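Local structure of acetyltransferase (Elizabethkingia anophelis, 6AO7) at residues D33-L38 and D139-E143; I58-V62 and K74-A79; I96-K100 and L158-L162; V108-S114 and C152-L158. The protein binds acetyl-coenzyme A and, as a member of the GNAT family, probably transfers its acetyl group to an acceptor substrate. All blocks are in the same frame, centred on the assembly; numbering follows the deposited sequence.

Contact 1 of 4, residues D33-L38 and D139-E143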
# COMPACT_ATOMS: atom_id res chain seq x y z
N ASP A 33 -17.30 1.56 -6.85
CA ASP A 33 -17.12 0.69 -8.01
C ASP A 33 -17.76 1.36 -9.22
O ASP A 33 -18.99 1.50 -9.27
CB ASP A 33 -17.76 -0.68 -7.73
CG ASP A 33 -17.51 -1.70 -8.84
OD1 ASP A 33 -17.25 -1.32 -10.01
OD2 ASP A 33 -17.59 -2.91 -8.54
N PRO A 34 -16.97 1.79 -10.21
CA PRO A 34 -17.52 2.57 -11.32
C PRO A 34 -18.40 1.77 -12.27
O PRO A 34 -19.01 2.37 -13.17
CB PRO A 34 -16.27 3.09 -12.04
CG PRO A 34 -15.21 2.10 -11.68
CD PRO A 34 -15.50 1.67 -10.28
N SER A 35 -18.52 0.46 -12.10
CA SER A 35 -19.26 -0.38 -13.04
C SER A 35 -20.58 -0.81 -12.41
O SER A 35 -20.61 -1.67 -11.53
CB SER A 35 -18.44 -1.60 -13.44
OG SER A 35 -19.26 -2.51 -14.14
N LYS A 36 -21.68 -0.22 -12.90
CA LYS A 36 -23.01 -0.65 -12.45
C LYS A 36 -23.26 -2.11 -12.78
O LYS A 36 -24.05 -2.78 -12.10
CB LYS A 36 -24.09 0.23 -13.08
CG LYS A 36 -25.45 0.15 -12.38
CD LYS A 36 -26.59 -0.11 -13.35
CE LYS A 36 -27.95 0.05 -12.68
NZ LYS A 36 -28.28 1.49 -12.47
N GLU A 37 -22.60 -2.63 -13.82
CA GLU A 37 -22.76 -4.03 -14.18
C GLU A 37 -22.12 -4.93 -13.14
O GLU A 37 -22.73 -5.92 -12.70
CB GLU A 37 -22.16 -4.29 -15.56
N LEU A 38 -20.90 -4.60 -12.71
CA LEU A 38 -20.24 -5.38 -11.67
C LEU A 38 -20.98 -5.27 -10.34
O LEU A 38 -21.09 -6.26 -9.61
CB LEU A 38 -18.79 -4.95 -11.52
CG LEU A 38 -17.84 -5.49 -12.59
CD1 LEU A 38 -16.45 -4.91 -12.41
CD2 LEU A 38 -17.80 -7.02 -12.54
N ASP A 139 -7.97 -5.36 -16.63
CA ASP A 139 -8.71 -6.43 -17.30
C ASP A 139 -10.22 -6.28 -17.14
O ASP A 139 -10.98 -6.66 -18.03
CB ASP A 139 -8.29 -7.80 -16.78
CG ASP A 139 -6.83 -8.12 -17.05
OD1 ASP A 139 -6.14 -7.33 -17.72
OD2 ASP A 139 -6.37 -9.18 -16.57
N ASN A 140 -10.68 -5.75 -16.01
CA ASN A 140 -12.09 -5.79 -15.67
C ASN A 140 -12.82 -4.47 -15.86
O ASN A 140 -14.05 -4.44 -15.74
CB ASN A 140 -12.27 -6.27 -14.23
CG ASN A 140 -12.09 -7.76 -14.10
OD1 ASN A 140 -12.96 -8.54 -14.49
ND2 ASN A 140 -10.96 -8.17 -13.54
N TYR A 141 -12.12 -3.38 -16.15
CA TYR A 141 -12.76 -2.11 -16.42
C TYR A 141 -12.22 -1.56 -17.74
O TYR A 141 -10.99 -1.56 -17.95
CB TYR A 141 -12.53 -1.09 -15.29
CG TYR A 141 -13.09 -1.53 -13.96
CD1 TYR A 141 -14.32 -1.07 -13.51
CD2 TYR A 141 -12.40 -2.41 -13.15
CE1 TYR A 141 -14.84 -1.47 -12.28
CE2 TYR A 141 -12.90 -2.82 -11.93
CZ TYR A 141 -14.11 -2.35 -11.50
OH TYR A 141 -14.59 -2.76 -10.28
N PRO A 142 -13.08 -1.09 -18.63
CA PRO A 142 -12.62 -0.65 -19.96
C PRO A 142 -11.75 0.60 -19.89
O PRO A 142 -10.67 0.64 -20.50
CB PRO A 142 -13.92 -0.39 -20.72
CG PRO A 142 -14.94 -0.13 -19.64
CD PRO A 142 -14.54 -1.00 -18.49
N GLU A 143 -12.19 1.62 -19.16
CA GLU A 143 -11.43 2.86 -19.08
C GLU A 143 -10.43 2.79 -17.93
O GLU A 143 -10.78 2.33 -16.83
CB GLU A 143 -12.36 4.05 -18.88
O HOH W 1 -15.87 -4.85 -8.33
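Asp-33 comes first and does two jobs. Its OD1 accepts from Ser-35 N (3.0 Å), closing an Asx turn, and the same OD1 lies 3.0 Å from Tyr-141 OH, near the plane of the phenol ring and close enough to hydrogen-bond. Its OD2 hydrogen-bonds Tyr-42 and accepts a hydrogen bond from a water 2.6 Å away, which also hydrogen-bonds Tyr-141 OH at 3.1 Å. Next, Pro-34 packs its CG 3.6 Å from Tyr-141 CE1. Ser-35 is the N-cap of helix 36-45: its OG accepts from Leu-38 N at 3.0 Å, while its CB lies 3.8 Å from Tyr-141 CE1. Here the start of one helix meets the end of another: Tyr-141 is the first residue after helix 136-140 to leave helical geometry, and its ring crosses the gap between the two helix ends at the surface. In the first turn of helix 36-45, Leu-38 brings CD1 to 3.6 Å from Tyr-141 CZ and 4.1 Å from Asn-140 O.

Contact 2 of 4, residues I58-V62 and K74-A79. With ACO (acetyl coenzyme *a), chain B.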
# COMPACT_ATOMS: atom_id res chain seq x y z
N ILE A 58 -26.41 7.27 4.17
CA ILE A 58 -25.13 7.95 3.97
C ILE A 58 -23.99 6.98 3.75
O ILE A 58 -22.85 7.42 3.54
CB ILE A 58 -24.81 8.88 5.16
CG1 ILE A 58 -24.71 8.04 6.43
CG2 ILE A 58 -25.86 9.98 5.29
CD1 ILE A 58 -24.10 8.77 7.58
N GLY A 59 -24.24 5.68 3.76
CA GLY A 59 -23.17 4.73 3.53
C GLY A 59 -23.77 3.36 3.31
O GLY A 59 -24.96 3.14 3.56
N CYS A 60 -22.92 2.44 2.85
CA CYS A 60 -23.37 1.09 2.52
C CYS A 60 -22.16 0.18 2.39
O CYS A 60 -21.03 0.64 2.17
CB CYS A 60 -24.18 1.06 1.22
SG CYS A 60 -23.24 1.64 -0.23
N TYR A 61 -22.42 -1.12 2.50
CA TYR A 61 -21.42 -2.12 2.12
C TYR A 61 -22.13 -3.37 1.60
O TYR A 61 -23.31 -3.61 1.87
CB TYR A 61 -20.47 -2.47 3.27
CG TYR A 61 -21.07 -3.12 4.50
CD1 TYR A 61 -21.34 -4.49 4.54
CD2 TYR A 61 -21.31 -2.37 5.65
CE1 TYR A 61 -21.85 -5.09 5.68
CE2 TYR A 61 -21.82 -2.96 6.81
CZ TYR A 61 -22.09 -4.32 6.81
OH TYR A 61 -22.58 -4.93 7.94
N VAL A 62 -21.39 -4.15 0.82
CA VAL A 62 -21.86 -5.41 0.25
C VAL A 62 -20.91 -6.53 0.68
O VAL A 62 -19.69 -6.44 0.44
CB VAL A 62 -21.94 -5.35 -1.28
CG1 VAL A 62 -22.35 -6.72 -1.83
CG2 VAL A 62 -22.88 -4.24 -1.72
N LYS A 74 -17.17 -6.57 -1.15
CA LYS A 74 -17.08 -6.19 -2.55
C LYS A 74 -17.27 -4.69 -2.75
O LYS A 74 -16.88 -4.17 -3.80
CB LYS A 74 -18.12 -6.94 -3.39
CG LYS A 74 -17.67 -8.31 -3.97
CD LYS A 74 -16.66 -8.18 -5.11
CE LYS A 74 -16.69 -9.41 -6.03
NZ LYS A 74 -15.61 -9.38 -7.06
N ASN A 75 -17.87 -4.01 -1.79
CA ASN A 75 -18.20 -2.60 -1.96
C ASN A 75 -18.38 -1.99 -0.58
O ASN A 75 -19.03 -2.58 0.28
CB ASN A 75 -19.49 -2.44 -2.79
CG ASN A 75 -19.70 -1.01 -3.25
OD1 ASN A 75 -19.87 -0.10 -2.43
ND2 ASN A 75 -19.73 -0.81 -4.57
N ILE A 76 -17.73 -0.85 -0.34
CA ILE A 76 -17.96 -0.10 0.88
C ILE A 76 -17.83 1.38 0.54
O ILE A 76 -16.85 1.79 -0.10
CB ILE A 76 -17.00 -0.50 2.03
CG1 ILE A 76 -17.36 0.25 3.31
CG2 ILE A 76 -15.53 -0.26 1.65
CD1 ILE A 76 -16.44 -0.08 4.48
N ALA A 77 -18.83 2.17 0.93
CA ALA A 77 -18.83 3.57 0.51
C ALA A 77 -19.48 4.45 1.56
O ALA A 77 -20.39 4.03 2.28
CB ALA A 77 -19.57 3.75 -0.83
N VAL A 78 -19.01 5.70 1.64
CA VAL A 78 -19.58 6.72 2.50
C VAL A 78 -19.81 7.95 1.65
O VAL A 78 -18.93 8.34 0.88
CB VAL A 78 -18.66 7.03 3.69
CG1 VAL A 78 -19.13 8.26 4.43
CG2 VAL A 78 -18.58 5.83 4.62
N ALA A 79 -20.98 8.57 1.81
CA ALA A 79 -21.32 9.79 1.08
C ALA A 79 -20.17 10.79 1.15
O ALA A 79 -19.55 10.96 2.20
CB ALA A 79 -22.59 10.42 1.66
N1A ACO B . -3.18 8.51 4.01
C2A ACO B . -3.80 7.56 4.72
N3A ACO B . -4.84 7.66 5.54
C4A ACO B . -5.25 8.93 5.63
C5A ACO B . -4.71 10.03 4.98
C6A ACO B . -3.62 9.78 4.12
N6A ACO B . -2.98 10.73 3.43
N7A ACO B . -5.35 11.20 5.36
C8A ACO B . -6.26 10.78 6.21
N9A ACO B . -6.27 9.43 6.42
C1B ACO B . -7.11 8.65 7.33
C2B ACO B . -7.97 9.45 8.29
O2B ACO B . -7.23 10.00 9.37
C3B ACO B . -8.88 8.32 8.78
O3B ACO B . -8.20 7.47 9.73
P3B ACO B . -8.23 7.61 11.33
O7A ACO B . -7.48 8.91 11.65
O8A ACO B . -9.73 7.59 11.73
O9A ACO B . -7.53 6.41 11.89
C4B ACO B . -9.02 7.41 7.55
O4B ACO B . -8.03 7.87 6.60
C5B ACO B . -10.42 7.40 6.96
O5B ACO B . -11.26 7.01 8.06
P1A ACO B . -12.92 7.21 8.03
O1A ACO B . -13.36 8.59 8.30
O2A ACO B . -13.45 6.22 9.05
O3A ACO B . -13.24 6.78 6.53
P2A ACO B . -14.46 7.13 5.57
O4A ACO B . -15.58 7.49 6.47
O5A ACO B . -14.05 8.26 4.66
O6A ACO B . -14.72 5.84 4.67
CBP ACO B . -14.20 5.09 2.43
CCP ACO B . -13.68 5.31 3.84
CDP ACO B . -15.31 4.03 2.48
CEP ACO B . -13.04 4.56 1.56
CAP ACO B . -14.78 6.41 1.86
OAP ACO B . -13.80 7.44 1.90
C9P ACO B . -15.41 6.31 0.48
O9P ACO B . -16.57 5.92 0.37
N8P ACO B . -14.64 6.59 -0.56
C7P ACO B . -15.09 6.43 -1.93
C6P ACO B . -15.49 4.99 -2.25
C5P ACO B . -14.35 4.02 -2.05
O5P ACO B . -13.21 4.30 -2.42
N4P ACO B . -14.65 2.86 -1.47
C3P ACO B . -13.68 1.79 -1.26
C2P ACO B . -13.27 1.12 -2.55
S1P ACO B . -12.61 -0.58 -2.41
C ACO B . -14.13 -1.48 -2.22
O ACO B . -15.20 -0.94 -2.16
CH3 ACO B . -13.93 -2.96 -2.10
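What sets this hairpin apart is that residues 74-78 are paired on both edges, with protein on one and acetyl-CoA on the other. On the cofactor edge, Ile-76 N donates to the acetyl carbonyl O of the ligand (3.1 Å), Ile-76 O accepts from its N4P (2.8 Å), and Val-78 N donates to its O9P (2.8 Å). The pantetheine arm thus runs along 74-78 much as another strand would, taking the edge where strand 106-112 has parted from it, the splay characteristic of the GNAT fold. On the other edge, strands 58-62 and 74-78 run antiparallel at 172°, with their axes 4.5 Å apart at closest. Cys-60 and Ala-77 form a hydrogen-bonded pair, each N 3.0 Å from the other's O. Ala-79 N donates to Ile-58 O (2.8 Å), and Val-62 N to Asn-75 O (2.9 Å). Gly-59, opposite Val-78, has its CA 3.1 Å from Ala-77 O; with Ile-58 it also forms a classic beta bulge against Ala-51. Tyr-61 and Ile-76 share a face, CB to CG1 4.1 Å, under helix 87-101, where Tyr-61 OH hydrogen-bonds Asp-94. On the opposite face, Cys-60, Val-62 and Asn-75 meet helix 26-32, and Asn-75 ND2 hydrogen-bonds Leu-29 O and Tyr-42 OH.

Contact 3 of 4, residues I96-K100 and L158-L162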
# COMPACT_ATOMS: atom_id res chain seq x y z
N ILE A 96 -17.28 -6.77 10.26
CA ILE A 96 -16.56 -7.81 10.99
C ILE A 96 -17.51 -8.62 11.85
O ILE A 96 -17.40 -9.85 11.93
CB ILE A 96 -15.44 -7.17 11.83
CG1 ILE A 96 -14.34 -6.59 10.94
CG2 ILE A 96 -14.88 -8.19 12.81
CD1 ILE A 96 -13.32 -5.71 11.70
N LEU A 97 -18.45 -7.95 12.51
CA LEU A 97 -19.40 -8.69 13.34
C LEU A 97 -20.35 -9.52 12.49
O LEU A 97 -20.65 -10.67 12.83
CB LEU A 97 -20.18 -7.72 14.24
CG LEU A 97 -20.88 -8.41 15.41
CD1 LEU A 97 -20.57 -7.67 16.70
CD2 LEU A 97 -22.39 -8.50 15.19
N LYS A 98 -20.84 -8.96 11.38
CA LYS A 98 -21.77 -9.70 10.53
C LYS A 98 -21.13 -10.96 9.95
O LYS A 98 -21.77 -12.00 9.83
CB LYS A 98 -22.28 -8.81 9.40
CG LYS A 98 -23.73 -8.39 9.51
CD LYS A 98 -23.94 -7.34 10.59
CE LYS A 98 -25.10 -6.45 10.21
NZ LYS A 98 -25.31 -5.35 11.18
N ALA A 99 -19.85 -10.86 9.56
CA ALA A 99 -19.17 -12.00 8.95
C ALA A 99 -18.92 -13.09 9.98
O ALA A 99 -19.07 -14.29 9.69
CB ALA A 99 -17.86 -11.55 8.31
N LYS A 100 -18.50 -12.69 11.19
CA LYS A 100 -18.36 -13.63 12.29
C LYS A 100 -19.68 -14.32 12.60
O LYS A 100 -19.72 -15.53 12.84
CB LYS A 100 -17.84 -12.89 13.52
CG LYS A 100 -16.49 -13.33 14.01
CD LYS A 100 -16.13 -12.58 15.29
CE LYS A 100 -15.82 -11.11 14.99
NZ LYS A 100 -14.34 -10.88 14.91
N LEU A 158 -6.47 -7.64 0.87
CA LEU A 158 -6.17 -7.71 2.29
C LEU A 158 -7.12 -8.67 2.97
O LEU A 158 -8.28 -8.80 2.57
CB LEU A 158 -6.27 -6.33 2.98
CG LEU A 158 -5.48 -5.16 2.39
CD1 LEU A 158 -6.30 -4.41 1.34
CD2 LEU A 158 -5.04 -4.19 3.51
N THR A 159 -6.64 -9.33 4.03
CA THR A 159 -7.35 -10.43 4.65
C THR A 159 -7.30 -10.27 6.15
O THR A 159 -6.24 -9.97 6.72
CB THR A 159 -6.75 -11.79 4.30
OG1 THR A 159 -6.71 -11.94 2.87
CG2 THR A 159 -7.59 -12.90 4.90
N MET A 160 -8.42 -10.51 6.80
CA MET A 160 -8.51 -10.49 8.25
C MET A 160 -8.97 -11.85 8.73
O MET A 160 -9.99 -12.35 8.25
CB MET A 160 -9.47 -9.41 8.73
CG MET A 160 -9.68 -9.44 10.22
SD MET A 160 -11.03 -8.35 10.68
CE MET A 160 -11.30 -8.84 12.38
N GLU A 161 -8.22 -12.45 9.65
CA GLU A 161 -8.66 -13.70 10.27
C GLU A 161 -9.69 -13.36 11.34
O GLU A 161 -9.41 -12.57 12.24
CB GLU A 161 -7.47 -14.47 10.85
N LEU A 162 -10.88 -13.94 11.23
CA LEU A 162 -11.98 -13.59 12.12
C LEU A 162 -11.98 -14.46 13.37
O LEU A 162 -11.40 -15.54 13.38
CB LEU A 162 -13.33 -13.73 11.41
CG LEU A 162 -13.59 -12.81 10.22
CD1 LEU A 162 -14.78 -13.31 9.43
CD2 LEU A 162 -13.83 -11.38 10.69
OXT LEU A 162 -12.57 -14.08 14.39
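Helix 87-101 here approaches the end of strand 155-161, and the two backbones come nearest where the chain stops: Lys-100 CA and Leu-162 CA are 6.4 Å apart. Within the helix, Lys-100 N donates to Ile-96 O at 3.1 Å, a regular turn that brings Ile-96, Ala-99 and Lys-100 within reach of the strand. The helix is the connection of a beta-alpha-beta crossover between the parallel neighbours 70-78 and 106-112, and it packs on the mixed sheet of the GNAT fold. Strand 155-161 lies one place further along, beyond 106-112, so the side chains meet past the intervening strand, whose Leu-107 touches both Ile-96 and Ala-99. The side chains that meet are mainly apolar. Met-160, extended with all three chi angles near t, carries its SD to 3.6 Å from Ile-96 CD1. Leu-162 spreads over the helix with both branches: its CD2 is 4.0 Å from Ile-96 CG2, and its CD1 is 3.7 Å from Ala-99 CB. Outside this apolar patch, Lys-100 CG lies 4.1 Å from Leu-162 CB. The same lysine makes a long salt bridge to the C-terminal carboxylate, Lys-100 NZ being 3.7 Å from Leu-162 OXT.

Contact 4 of 4, residues V108-S114 and C152-L158. With ACO (acetyl coenzyme *a), chain B.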
# COMPACT_ATOMS: atom_id res chain seq x y z
N VAL A 108 -12.19 -10.58 3.52
CA VAL A 108 -11.27 -10.08 2.51
C VAL A 108 -11.80 -8.76 1.94
O VAL A 108 -13.01 -8.55 1.85
CB VAL A 108 -11.08 -11.13 1.40
CG1 VAL A 108 -10.38 -10.54 0.20
CG2 VAL A 108 -10.30 -12.32 1.96
N ILE A 109 -10.88 -7.87 1.59
CA ILE A 109 -11.23 -6.66 0.85
C ILE A 109 -10.11 -6.37 -0.14
O ILE A 109 -8.93 -6.54 0.17
CB ILE A 109 -11.48 -5.48 1.80
CG1 ILE A 109 -12.10 -4.31 1.03
CG2 ILE A 109 -10.17 -5.09 2.56
CD1 ILE A 109 -12.68 -3.22 1.93
N GLY A 110 -10.49 -5.93 -1.34
CA GLY A 110 -9.52 -5.60 -2.36
C GLY A 110 -9.63 -4.16 -2.80
O GLY A 110 -10.73 -3.68 -3.09
N THR A 111 -8.51 -3.43 -2.85
CA THR A 111 -8.55 -2.04 -3.28
C THR A 111 -7.45 -1.81 -4.31
O THR A 111 -6.67 -2.71 -4.63
CB THR A 111 -8.43 -1.09 -2.09
OG1 THR A 111 -8.76 0.24 -2.52
CG2 THR A 111 -6.99 -1.12 -1.52
N GLY A 112 -7.39 -0.60 -4.87
CA GLY A 112 -6.45 -0.33 -5.94
C GLY A 112 -5.05 -0.07 -5.44
O GLY A 112 -4.82 0.37 -4.30
N ASN A 113 -4.07 -0.34 -6.31
CA ASN A 113 -2.68 -0.08 -5.92
C ASN A 113 -2.44 1.39 -5.58
O ASN A 113 -1.59 1.70 -4.75
CB ASN A 113 -1.71 -0.53 -7.02
CG ASN A 113 -1.99 0.12 -8.36
OD1 ASN A 113 -2.81 -0.36 -9.13
ND2 ASN A 113 -1.28 1.21 -8.66
N SER A 114 -3.19 2.29 -6.19
CA SER A 114 -3.04 3.72 -5.97
C SER A 114 -3.77 4.22 -4.73
O SER A 114 -3.60 5.38 -4.35
CB SER A 114 -3.54 4.48 -7.19
OG SER A 114 -4.81 3.95 -7.58
N CYS A 152 -4.30 3.15 -11.63
CA CYS A 152 -4.82 2.07 -10.79
C CYS A 152 -5.02 0.84 -11.67
O CYS A 152 -6.07 0.65 -12.28
CB CYS A 152 -6.13 2.52 -10.15
SG CYS A 152 -6.87 1.29 -9.09
N THR A 153 -4.00 -0.02 -11.72
CA THR A 153 -4.02 -1.21 -12.56
C THR A 153 -4.26 -2.50 -11.79
O THR A 153 -4.90 -3.42 -12.31
CB THR A 153 -2.70 -1.36 -13.33
OG1 THR A 153 -1.62 -1.30 -12.39
CG2 THR A 153 -2.52 -0.26 -14.35
N ASP A 154 -3.71 -2.62 -10.59
CA ASP A 154 -3.68 -3.88 -9.87
C ASP A 154 -4.55 -3.80 -8.63
O ASP A 154 -4.77 -2.73 -8.06
CB ASP A 154 -2.24 -4.25 -9.46
CG ASP A 154 -1.24 -4.06 -10.59
OD1 ASP A 154 -0.13 -3.55 -10.33
OD2 ASP A 154 -1.55 -4.40 -11.76
N MET A 155 -5.08 -4.95 -8.20
CA MET A 155 -5.83 -5.00 -6.96
C MET A 155 -4.93 -5.51 -5.85
O MET A 155 -4.24 -6.51 -6.02
CB MET A 155 -7.06 -5.90 -7.08
CG MET A 155 -7.62 -6.24 -5.73
SD MET A 155 -9.17 -7.11 -5.83
CE MET A 155 -10.24 -5.73 -6.25
N ILE A 156 -4.92 -4.79 -4.73
CA ILE A 156 -4.27 -5.23 -3.50
C ILE A 156 -5.32 -5.89 -2.63
O ILE A 156 -6.32 -5.26 -2.26
CB ILE A 156 -3.60 -4.07 -2.76
CG1 ILE A 156 -2.65 -3.35 -3.70
CG2 ILE A 156 -2.91 -4.58 -1.51
CD1 ILE A 156 -2.13 -2.06 -3.10
N LEU A 157 -5.12 -7.16 -2.30
CA LEU A 157 -6.08 -7.91 -1.51
C LEU A 157 -5.59 -7.97 -0.07
O LEU A 157 -4.44 -8.32 0.18
CB LEU A 157 -6.25 -9.33 -2.08
CG LEU A 157 -7.61 -10.04 -1.99
CD1 LEU A 157 -8.65 -9.34 -2.85
CD2 LEU A 157 -7.48 -11.50 -2.39
N LEU A 158 -6.47 -7.64 0.87
CA LEU A 158 -6.17 -7.71 2.29
C LEU A 158 -7.12 -8.67 2.97
O LEU A 158 -8.28 -8.80 2.57
CB LEU A 158 -6.27 -6.33 2.98
CG LEU A 158 -5.48 -5.16 2.39
CD1 LEU A 158 -6.30 -4.41 1.34
CD2 LEU A 158 -5.04 -4.19 3.51
N1A ACO B . -3.18 8.51 4.01
C2A ACO B . -3.80 7.56 4.72
N3A ACO B . -4.84 7.66 5.54
C4A ACO B . -5.25 8.93 5.63
C5A ACO B . -4.71 10.03 4.98
C6A ACO B . -3.62 9.78 4.12
N6A ACO B . -2.98 10.73 3.43
N7A ACO B . -5.35 11.20 5.36
C8A ACO B . -6.26 10.78 6.21
N9A ACO B . -6.27 9.43 6.42
C1B ACO B . -7.11 8.65 7.33
C2B ACO B . -7.97 9.45 8.29
O2B ACO B . -7.23 10.00 9.37
C3B ACO B . -8.88 8.32 8.78
O3B ACO B . -8.20 7.47 9.73
P3B ACO B . -8.23 7.61 11.33
O7A ACO B . -7.48 8.91 11.65
O8A ACO B . -9.73 7.59 11.73
O9A ACO B . -7.53 6.41 11.89
C4B ACO B . -9.02 7.41 7.55
O4B ACO B . -8.03 7.87 6.60
C5B ACO B . -10.42 7.40 6.96
O5B ACO B . -11.26 7.01 8.06
P1A ACO B . -12.92 7.21 8.03
O1A ACO B . -13.36 8.59 8.30
O2A ACO B . -13.45 6.22 9.05
O3A ACO B . -13.24 6.78 6.53
P2A ACO B . -14.46 7.13 5.57
O4A ACO B . -15.58 7.49 6.47
O5A ACO B . -14.05 8.26 4.66
O6A ACO B . -14.72 5.84 4.67
CBP ACO B . -14.20 5.09 2.43
CCP ACO B . -13.68 5.31 3.84
CDP ACO B . -15.31 4.03 2.48
CEP ACO B . -13.04 4.56 1.56
CAP ACO B . -14.78 6.41 1.86
OAP ACO B . -13.80 7.44 1.90
C9P ACO B . -15.41 6.31 0.48
O9P ACO B . -16.57 5.92 0.37
N8P ACO B . -14.64 6.59 -0.56
C7P ACO B . -15.09 6.43 -1.93
C6P ACO B . -15.49 4.99 -2.25
C5P ACO B . -14.35 4.02 -2.05
O5P ACO B . -13.21 4.30 -2.42
N4P ACO B . -14.65 2.86 -1.47
C3P ACO B . -13.68 1.79 -1.26
C2P ACO B . -13.27 1.12 -2.55
S1P ACO B . -12.61 -0.58 -2.41
C ACO B . -14.13 -1.48 -2.22
O ACO B . -15.20 -0.94 -2.16
CH3 ACO B . -13.93 -2.96 -2.10
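Asn-113, in the p rotamer, turns its amide onto the opposing segment, 152-158: OD1 accepts from Asp-154 N (2.8 Å) and, weakly, from Thr-153 N (2.9 Å), while ND2 hydrogen-bonds Glu-151 O and Gln-123 of the second subunit. Ile-156 (m, t) reaches over with CD1 3.5 Å from Asn-113 CA. Met-155 runs t, t and then m, curling its thioether over Gly-110, CE 3.8 Å from Gly-110 O; a beta carbon at Gly-110 would clash with SD, and one at Gly-112 with Cys-152 SG. Asn-113 and Asp-154 lie at the end of the antiparallel pairing of strands 106-112 and 155-161 in the GNAT sheet, held by two hydrogen-bonded pairs: Ile-109 with Leu-158 and Thr-111 with Ile-156. Ile-109, extended (t, t), has its CG1 3.9 Å from the acetyl CH3 of the cofactor; Gly-110 O lies 3.4 Å from the same CH3. Thr-111 OG1, hydrogen-bonded to Gln-118, lies 3.9 Å from the cofactor's S1P. Asp-154 OD2 hydrogen-bonds Asn-135 N and salt-bridges Arg-128 of the second subunit.

In the fold
Contacts 2 and 4 are buried sheet pairings, rich in backbone hydrogen bonds; contacts 1 and 3 are surface contacts made largely by side chains. Contacts 2 and 4 lie in neighbouring parts of one sheet, meeting where Ile-76 CG2 is 4.1 Å from Ile-109 CD1, and both touch acetyl-CoA. Contact 4 alone also reaches the second subunit. Contact 3 shares strand 155-161 and Leu-158 with contact 4, but follows the strand out to the chain terminus, where it meets helix 87-101 through apolar packing and one long salt bridge. Contact 1 combines a tyrosine-aspartate-water network with packing of a proline and a leucine on the same ring; its Asp-33 CB packs 3.7 Å from Asn-75 ND2 of contact 2.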